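Local coordinates for heme-binding protein A / AI-2 binding protein A (Helicobacter pylori SS1, PDB 6OFQ), which probably captures peptides in the periplasm for import, as the type II substrate-binding protein of an ABC transporter, at residues A293-F305 / P452-F464. Residues are numbered along the deposited sequence; the frame is centred on the assembly and turned at random.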
ATOM      1  N   ALA A 293       0.943   2.584  -9.289  1.00  5.48           N
ATOM      2  CA  ALA A 293       1.809   2.095 -10.345  1.00  5.60           C
ATOM      3  C   ALA A 293       1.684   0.574 -10.404  1.00  5.75           C
ATOM      4  O   ALA A 293       1.481  -0.073  -9.367  1.00  6.49           O
ATOM      5  CB  ALA A 293       3.263   2.494 -10.151  1.00  5.97           C
ATOM      6  N   SER A 294       1.742   0.013 -11.611  1.00  4.82           N
ATOM      7  CA  SER A 294       1.654  -1.437 -11.869  1.00  5.28           C
ATOM      8  C   SER A 294       2.752  -1.806 -12.852  1.00  4.83           C
ATOM      9  O   SER A 294       2.926  -1.161 -13.867  1.00  4.38           O
ATOM     10  CB  SER A 294       0.255  -1.728 -12.473  1.00  6.66           C
ATOM     11  OG  SER A 294       0.122  -3.122 -12.688  1.00 12.62           O
ATOM     12  N   TRP A 295       3.443  -2.917 -12.563  1.00  4.36           N
ATOM     13  CA  TRP A 295       4.668  -3.261 -13.340  1.00  4.43           C
ATOM     14  C   TRP A 295       4.909  -4.759 -13.281  1.00  4.38           C
ATOM     15  O   TRP A 295       4.174  -5.475 -12.606  1.00  5.25           O
ATOM     16  CB  TRP A 295       5.901  -2.449 -12.905  1.00  4.32           C
ATOM     17  CG  TRP A 295       6.397  -2.724 -11.524  1.00  4.17           C
ATOM     18  CD1 TRP A 295       7.329  -3.635 -11.162  1.00  4.25           C
ATOM     19  CD2 TRP A 295       5.929  -2.142 -10.311  1.00  4.13           C
ATOM     20  NE1 TRP A 295       7.527  -3.614  -9.803  1.00  4.29           N
ATOM     21  CE2 TRP A 295       6.684  -2.693  -9.245  1.00  4.03           C
ATOM     22  CE3 TRP A 295       4.992  -1.162 -10.004  1.00  4.86           C
ATOM     23  CZ2 TRP A 295       6.487  -2.322  -7.922  1.00  4.46           C
ATOM     24  CZ3 TRP A 295       4.799  -0.803  -8.710  1.00  4.48           C
ATOM     25  CH2 TRP A 295       5.523  -1.397  -7.678  1.00  4.41           C
ATOM     26  N   LEU A 296       5.899  -5.199 -14.013  1.00  4.84           N
ATOM     27  CA  LEU A 296       6.315  -6.574 -13.936  0.61  5.71           C
ATOM     28  C   LEU A 296       7.633  -6.609 -13.166  1.00  5.34           C
ATOM     29  O   LEU A 296       8.618  -5.988 -13.613  1.00  5.34           O
ATOM     30  CB  LEU A 296       6.387  -7.117 -15.348  0.61  6.57           C
ATOM     31  CG  LEU A 296       6.730  -8.593 -15.517  0.61  7.15           C
ATOM     32  CD1 LEU A 296       5.596  -9.503 -15.044  0.61  7.89           C
ATOM     33  CD2 LEU A 296       7.037  -8.903 -16.977  0.61  8.05           C
ATOM     34  N   SER A 297       7.693  -7.266 -12.015  1.00  5.59           N
ATOM     35  CA  SER A 297       8.947  -7.551 -11.309  1.00  6.28           C
ATOM     36  C   SER A 297       9.746  -8.568 -12.132  1.00  6.12           C
ATOM     37  O   SER A 297       9.120  -9.494 -12.670  1.00  6.54           O
ATOM     38  CB  SER A 297       8.727  -8.211  -9.925  1.00  8.14           C
ATOM     39  OG  SER A 297       8.072  -7.330  -9.018  1.00 11.12           O
ATOM     40  N   LEU A 298      11.054  -8.344 -12.243  1.00  5.95           N
ATOM     41  CA  LEU A 298      11.997  -9.299 -12.834  1.00  5.55           C
ATOM     42  C   LEU A 298      12.999  -9.571 -11.731  1.00  6.05           C
ATOM     43  O   LEU A 298      13.602  -8.661 -11.167  1.00  5.86           O
ATOM     44  CB  LEU A 298      12.729  -8.665 -14.008  1.00  5.46           C
ATOM     45  CG  LEU A 298      11.869  -8.172 -15.174  1.00  6.38           C
ATOM     46  CD1 LEU A 298      12.647  -7.455 -16.238  1.00  6.69           C
ATOM     47  CD2 LEU A 298      11.041  -9.319 -15.770  1.00  6.67           C
ATOM     48  N   ASN A 299      13.206 -10.850 -11.419  1.00  6.39           N
ATOM     49  CA  ASN A 299      14.006 -11.203 -10.250  1.00  6.61           C
ATOM     50  C   ASN A 299      15.459 -11.164 -10.654  1.00  7.70           C
ATOM     51  O   ASN A 299      15.983 -12.124 -11.252  1.00  6.86           O
ATOM     52  CB  ASN A 299      13.619 -12.546  -9.657  1.00  7.02           C
ATOM     53  CG  ASN A 299      14.353 -12.828  -8.344  1.00  8.20           C
ATOM     54  OD1 ASN A 299      15.493 -12.344  -8.153  1.00  8.96           O
ATOM     55  ND2 ASN A 299      13.721 -13.643  -7.503  1.00  8.78           N
ATOM     56  N   THR A 300      16.079 -10.025 -10.419  1.00  7.12           N
ATOM     57  CA  THR A 300      17.430  -9.735 -10.902  1.00  7.40           C
ATOM     58  C   THR A 300      18.525 -10.620 -10.259  1.00  8.46           C
ATOM     59  O   THR A 300      19.683 -10.505 -10.711  1.00 10.37           O
ATOM     60  CB  THR A 300      17.850  -8.256 -10.823  1.00  7.79           C
ATOM     61  OG1 THR A 300      17.990  -7.870  -9.441  1.00  7.34           O
ATOM     62  CG2 THR A 300      16.868  -7.360 -11.547  1.00  8.47           C
ATOM     63  N   GLN A 301      18.174 -11.426  -9.275  1.00 10.32           N
ATOM     64  CA  GLN A 301      19.185 -12.345  -8.734  1.00 11.66           C
ATOM     65  C   GLN A 301      19.166 -13.681  -9.407  1.00 11.18           C
ATOM     66  O   GLN A 301      19.962 -14.527  -8.995  1.00 12.98           O
ATOM     67  CB  GLN A 301      19.034 -12.469  -7.218  1.00 14.30           C
ATOM     68  CG  GLN A 301      19.056 -11.106  -6.545  1.00 17.07           C
ATOM     69  CD  GLN A 301      20.344 -10.316  -6.779  1.00 20.06           C
ATOM     70  OE1 GLN A 301      21.462 -10.869  -6.686  1.00 22.32           O
ATOM     71  NE2 GLN A 301      20.215  -9.014  -7.067  1.00 20.18           N
ATOM     72  N   LYS A 302      18.209 -13.914 -10.299  1.00  9.59           N
ATOM     73  CA  LYS A 302      18.058 -15.230 -10.912  1.00  9.33           C
ATOM     74  C   LYS A 302      18.610 -15.229 -12.322  1.00  9.26           C
ATOM     75  O   LYS A 302      18.855 -14.202 -12.936  1.00  8.88           O
ATOM     76  CB  LYS A 302      16.599 -15.675 -10.908  1.00  8.86           C
ATOM     77  CG  LYS A 302      16.155 -16.048  -9.510  1.00  9.59           C
ATOM     78  CD  LYS A 302      14.738 -16.587  -9.481  1.00  9.20           C
ATOM     79  CE  LYS A 302      14.423 -17.107  -8.100  1.00  9.89           C
ATOM     80  NZ  LYS A 302      13.024 -17.538  -7.963  1.00  9.42           N
ATOM     81  N   LYS A 303      18.861 -16.446 -12.818  1.00 10.20           N
ATOM     82  CA  LYS A 303      19.290 -16.691 -14.179  1.00 10.28           C
ATOM     83  C   LYS A 303      18.448 -15.941 -15.190  1.00  9.09           C
ATOM     84  O   LYS A 303      17.263 -15.798 -14.991  1.00  9.21           O
ATOM     85  CB  LYS A 303      19.326 -18.205 -14.502  1.00 11.07           C
ATOM     86  CG  LYS A 303      19.810 -18.552 -15.909  1.00 14.18           C
ATOM     87  CD  LYS A 303      19.878 -20.085 -16.024  1.00 17.51           C
ATOM     88  CE  LYS A 303      20.635 -20.456 -17.297  1.00 21.36           C
ATOM     89  NZ  LYS A 303      20.470 -21.912 -17.584  1.00 27.81           N
ATOM     90  N   TYR A 304      19.063 -15.401 -16.227  1.00  8.74           N
ATOM     91  CA  TYR A 304      18.444 -14.661 -17.316  1.00  8.60           C
ATOM     92  C   TYR A 304      18.203 -13.203 -16.890  1.00  7.66           C
ATOM     93  O   TYR A 304      18.685 -12.242 -17.511  1.00  8.45           O
ATOM     94  CB  TYR A 304      17.164 -15.266 -17.903  1.00  9.19           C
ATOM     95  CG  TYR A 304      17.310 -16.747 -18.205  1.00 10.38           C
ATOM     96  CD1 TYR A 304      18.208 -17.156 -19.175  1.00 10.27           C
ATOM     97  CD2 TYR A 304      16.556 -17.693 -17.535  1.00 10.44           C
ATOM     98  CE1 TYR A 304      18.296 -18.505 -19.501  1.00 11.93           C
ATOM     99  CE2 TYR A 304      16.648 -19.052 -17.832  1.00 12.07           C
ATOM    100  CZ  TYR A 304      17.555 -19.419 -18.806  1.00 12.16           C
ATOM    101  OH  TYR A 304      17.657 -20.794 -19.097  1.00 15.61           O
ATOM    102  N   PHE A 305      17.458 -13.057 -15.804  1.00  7.53           N
ATOM    103  CA  PHE A 305      17.051 -11.713 -15.361  1.00  7.44           C
ATOM    104  C   PHE A 305      18.163 -10.923 -14.662  1.00  8.76           C
ATOM    105  O   PHE A 305      18.015  -9.719 -14.467  1.00  8.85           O
ATOM    106  CB  PHE A 305      15.836 -11.849 -14.449  1.00  7.38           C
ATOM    107  CG  PHE A 305      14.700 -12.570 -15.104  1.00  7.16           C
ATOM    108  CD1 PHE A 305      13.967 -11.940 -16.093  1.00  7.82           C
ATOM    109  CD2 PHE A 305      14.418 -13.886 -14.796  1.00  7.63           C
ATOM    110  CE1 PHE A 305      12.997 -12.635 -16.794  1.00  7.72           C
ATOM    111  CE2 PHE A 305      13.461 -14.576 -15.490  1.00  7.96           C
ATOM    112  CZ  PHE A 305      12.744 -13.975 -16.495  1.00  7.65           C
ATOM    113  N   PRO A 452      10.792 -11.208   4.683  1.00  7.04           N
ATOM    114  CA  PRO A 452      10.358 -11.014   3.306  1.00  7.53           C
ATOM    115  C   PRO A 452      10.625  -9.579   2.853  1.00  6.98           C
ATOM    116  O   PRO A 452      10.732  -8.668   3.697  1.00  8.41           O
ATOM    117  CB  PRO A 452       8.856 -11.233   3.391  1.00  8.37           C
ATOM    118  CG  PRO A 452       8.545 -11.905   4.691  1.00  9.78           C
ATOM    119  CD  PRO A 452       9.683 -11.573   5.591  1.00  8.01           C
ATOM    120  N   THR A 453      10.608  -9.417   1.528  1.00  6.06           N
ATOM    121  CA  THR A 453      10.944  -8.165   0.882  1.00  5.28           C
ATOM    122  C   THR A 453       9.765  -7.539   0.139  1.00  4.96           C
ATOM    123  O   THR A 453       8.916  -8.263  -0.340  1.00  6.50           O
ATOM    124  CB  THR A 453      12.094  -8.337  -0.124  1.00  5.55           C
ATOM    125  OG1 THR A 453      12.597  -7.063  -0.476  1.00  5.79           O
ATOM    126  CG2 THR A 453      11.711  -9.161  -1.355  1.00  6.94           C
ATOM    127  N   GLN A 454       9.828  -6.205  -0.000  1.00  4.68           N
ATOM    128  CA  GLN A 454       8.986  -5.481  -0.949  1.00  4.76           C
ATOM    129  C   GLN A 454       9.714  -5.053  -2.211  1.00  5.13           C
ATOM    130  O   GLN A 454       9.070  -4.546  -3.143  1.00  6.88           O
ATOM    131  CB  GLN A 454       8.404  -4.218  -0.289  1.00  4.89           C
ATOM    132  CG  GLN A 454       7.726  -4.587   1.035  1.00  5.58           C
ATOM    133  CD  GLN A 454       6.706  -3.572   1.512  1.00  6.07           C
ATOM    134  OE1 GLN A 454       5.573  -3.611   1.048  1.00  7.49           O
ATOM    135  NE2 GLN A 454       7.161  -2.591   2.238  1.00  6.62           N
ATOM    136  N   ASN A 455      10.995  -5.395  -2.281  1.00  4.93           N
ATOM    137  CA  ASN A 455      11.780  -5.126  -3.483  1.00  4.83           C
ATOM    138  C   ASN A 455      11.762  -6.438  -4.290  1.00  5.07           C
ATOM    139  O   ASN A 455      12.672  -7.292  -4.248  1.00  5.22           O
ATOM    140  CB  ASN A 455      13.189  -4.680  -3.098  1.00  5.39           C
ATOM    141  CG  ASN A 455      14.078  -4.317  -4.260  1.00  5.35           C
ATOM    142  OD1 ASN A 455      13.848  -4.744  -5.393  1.00  4.93           O
ATOM    143  ND2 ASN A 455      15.125  -3.544  -4.005  1.00  5.09           N
ATOM    144  N   GLY A 456      10.686  -6.582  -5.055  1.00  5.92           N
ATOM    145  CA  GLY A 456      10.384  -7.839  -5.741  1.00  7.12           C
ATOM    146  C   GLY A 456      11.309  -8.113  -6.901  1.00  6.37           C
ATOM    147  O   GLY A 456      11.369  -9.248  -7.353  1.00  8.59           O
ATOM    148  N   SER A 457      12.059  -7.133  -7.370  1.00  5.41           N
ATOM    149  CA  SER A 457      13.086  -7.330  -8.398  1.00  5.67           C
ATOM    150  C   SER A 457      14.463  -7.658  -7.819  1.00  5.63           C
ATOM    151  O   SER A 457      15.427  -7.885  -8.519  1.00  6.04           O
ATOM    152  CB  SER A 457      13.204  -6.085  -9.305  1.00  5.60           C
ATOM    153  OG  SER A 457      12.059  -5.964 -10.116  1.00  5.91           O
ATOM    154  N   PHE A 458      14.554  -7.579  -6.493  1.00  6.03           N
ATOM    155  CA  PHE A 458      15.825  -7.650  -5.766  1.00  7.06           C
ATOM    156  C   PHE A 458      16.861  -6.715  -6.380  1.00  6.97           C
ATOM    157  O   PHE A 458      18.021  -7.058  -6.633  1.00  7.57           O
ATOM    158  CB  PHE A 458      16.348  -9.110  -5.706  1.00  8.26           C
ATOM    159  CG  PHE A 458      15.530 -10.015  -4.804  1.00 11.98           C
ATOM    160  CD1 PHE A 458      14.353 -10.562  -5.209  1.00 14.07           C
ATOM    161  CD2 PHE A 458      15.867 -10.153  -3.468  1.00 17.31           C
ATOM    162  CE1 PHE A 458      13.566 -11.339  -4.371  1.00 14.39           C
ATOM    163  CE2 PHE A 458      15.152 -11.021  -2.666  1.00 21.73           C
ATOM    164  CZ  PHE A 458      13.980 -11.590  -3.095  1.00 15.37           C
ATOM    165  N   TYR A 459      16.401  -5.502  -6.690  1.00  5.40           N
ATOM    166  CA  TYR A 459      17.283  -4.546  -7.325  1.00  5.32           C
ATOM    167  C   TYR A 459      18.296  -4.000  -6.328  1.00  6.04           C
ATOM    168  O   TYR A 459      17.885  -3.407  -5.333  1.00  5.31           O
ATOM    169  CB  TYR A 459      16.458  -3.408  -7.916  1.00  5.38           C
ATOM    170  CG  TYR A 459      17.193  -2.328  -8.645  1.00  4.71           C
ATOM    171  CD1 TYR A 459      18.160  -2.582  -9.599  1.00  4.63           C
ATOM    172  CD2 TYR A 459      16.937  -0.989  -8.355  1.00  4.41           C
ATOM    173  CE1 TYR A 459      18.874  -1.567 -10.225  1.00  4.76           C
ATOM    174  CE2 TYR A 459      17.614   0.011  -9.007  1.00  4.96           C
ATOM    175  CZ  TYR A 459      18.555  -0.234  -9.983  1.00  4.52           C
ATOM    176  OH  TYR A 459      19.151   0.838 -10.578  1.00  5.66           O
ATOM    177  N   LYS A 460      19.566  -4.191  -6.627  1.00  6.97           N
ATOM    178  CA  LYS A 460      20.644  -3.753  -5.734  1.00  6.96           C
ATOM    179  C   LYS A 460      21.640  -2.901  -6.511  1.00  8.02           C
ATOM    180  O   LYS A 460      22.496  -3.410  -7.218  1.00 11.85           O
ATOM    181  CB  LYS A 460      21.350  -4.995  -5.184  1.00  7.75           C
ATOM    182  CG  LYS A 460      20.459  -5.841  -4.310  1.00  9.31           C
ATOM    183  CD  LYS A 460      21.139  -7.086  -3.747  1.00 11.02           C
ATOM    184  CE  LYS A 460      22.379  -6.695  -2.975  1.00 16.46           C
ATOM    185  NZ  LYS A 460      22.784  -8.007  -2.399  1.00 21.38           N
ATOM    186  N   SER A 461      21.480  -1.588  -6.408  1.00  7.23           N
ATOM    187  CA  SER A 461      22.372  -0.656  -7.050  1.00  7.34           C
ATOM    188  C   SER A 461      22.820   0.319  -5.967  1.00  7.23           C
ATOM    189  O   SER A 461      22.009   1.064  -5.390  1.00  6.04           O
ATOM    190  CB  SER A 461      21.695   0.138  -8.163  1.00  7.46           C
ATOM    191  OG  SER A 461      22.455   1.295  -8.518  1.00  7.20           O
ATOM    192  N   ASP A 462      24.141   0.378  -5.761  1.00  9.34           N
ATOM    193  CA  ASP A 462      24.705   1.373  -4.861  1.00 10.46           C
ATOM    194  C   ASP A 462      24.535   2.809  -5.338  1.00  9.16           C
ATOM    195  O   ASP A 462      24.165   3.726  -4.584  1.00  8.57           O
ATOM    196  CB  ASP A 462      26.202   1.180  -4.627  1.00 13.62           C
ATOM    197  CG  ASP A 462      26.466   0.072  -3.639  1.00 18.85           C
ATOM    198  OD1 ASP A 462      25.733  -0.004  -2.617  1.00 18.95           O
ATOM    199  OD2 ASP A 462      27.433  -0.640  -3.989  1.00 20.54           O
ATOM    200  N   ALA A 463      24.740   3.043  -6.628  1.00  7.67           N
ATOM    201  CA  ALA A 463      24.622   4.378  -7.164  1.00  8.95           C
ATOM    202  C   ALA A 463      23.187   4.921  -6.991  1.00  7.97           C
ATOM    203  O   ALA A 463      22.930   6.077  -6.617  1.00  8.87           O
ATOM    204  CB  ALA A 463      25.085   4.377  -8.624  1.00 10.44           C
ATOM    205  N   PHE A 464      22.187   4.058  -7.215  1.00  7.39           N
ATOM    206  CA  PHE A 464      20.782   4.440  -7.121  1.00  6.75           C
ATOM    207  C   PHE A 464      20.495   4.654  -5.643  1.00  5.54           C
ATOM    208  O   PHE A 464      19.927   5.710  -5.242  1.00  5.38           O
ATOM    209  CB  PHE A 464      19.920   3.316  -7.658  1.00  6.41           C
ATOM    210  CG  PHE A 464      18.450   3.475  -7.481  1.00  5.41           C
ATOM    211  CD1 PHE A 464      17.753   4.286  -8.369  1.00  5.53           C
ATOM    212  CD2 PHE A 464      17.780   2.792  -6.494  1.00  5.74           C
ATOM    213  CE1 PHE A 464      16.398   4.427  -8.228  1.00  5.55           C
ATOM    214  CE2 PHE A 464      16.414   2.851  -6.395  1.00  5.77           C
ATOM    215  CZ  PHE A 464      15.748   3.698  -7.254  1.00  5.47           C
TER
HETATM  216  O   HOH W   1       9.444  -5.312  -8.430  1.00 14.69           O
HETATM  217  O   HOH W   2      20.047  -5.958  -8.952  1.00  9.82           O
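With chi1 at 68°, Thr300 sets its hydroxyl between its own backbone N and carbonyl carbon, facing the backbone of Ser457 and Phe458, while Gln301, bent at chi2 (-60°), folds its amide back over the same loop. Thr300 OG1 thereby donates to Ser457 O at 2.7 Å, nearly in line with the carbonyl bond, and Thr300 N adds a second bond to the same oxygen at 2.9 Å, from above the carbonyl plane. One carbonyl further on, Gln301 NE2 reaches Phe458 O at 3.0 Å, lying in the plane of that carbonyl. Water 2 extends the grip, donating to Thr300 OG1 and accepting from Lys460 N.

The aromatic part of the contact is built on the turn that begins at Asn299. Its OD1 accepts from Gln301 N in an Asx turn and its ND2 donates to His421 O, so both ends of the amide are held; it lies nearly parallel to the Phe458 ring, the planes 9° apart, with OD1 3.6 Å from Phe458 CD1. Gln301 CG packs on Phe458 CB, its chain running roughly perpendicular to that of the phenylalanine. Asn455 O sits above one ring face, offset toward the rim, within the type I turn from Asn455 to Phe458.

Toward the strand, the bonding is looser. Leu298 N donates only weakly to Ser457 OG, whose stronger partner is Pro496 O, and Ser457 CA approaches Leu298 O at 3.1 Å in a CA-H...O contact. Water 1 accepts from Trp295 NE1 and donates to Ser457 OG.

Residues 456-460 thus fasten onto the C-terminal end of strand 292-298, which pairs antiparallel with strands 423-429 and 497-510, and onto the turn that follows it. His421 NE2, just before strand 423-429, bonds to Gly456 O, and the loop belongs to the connection between helix 445-449 and helix 462-473, whose N-cap is Ser461.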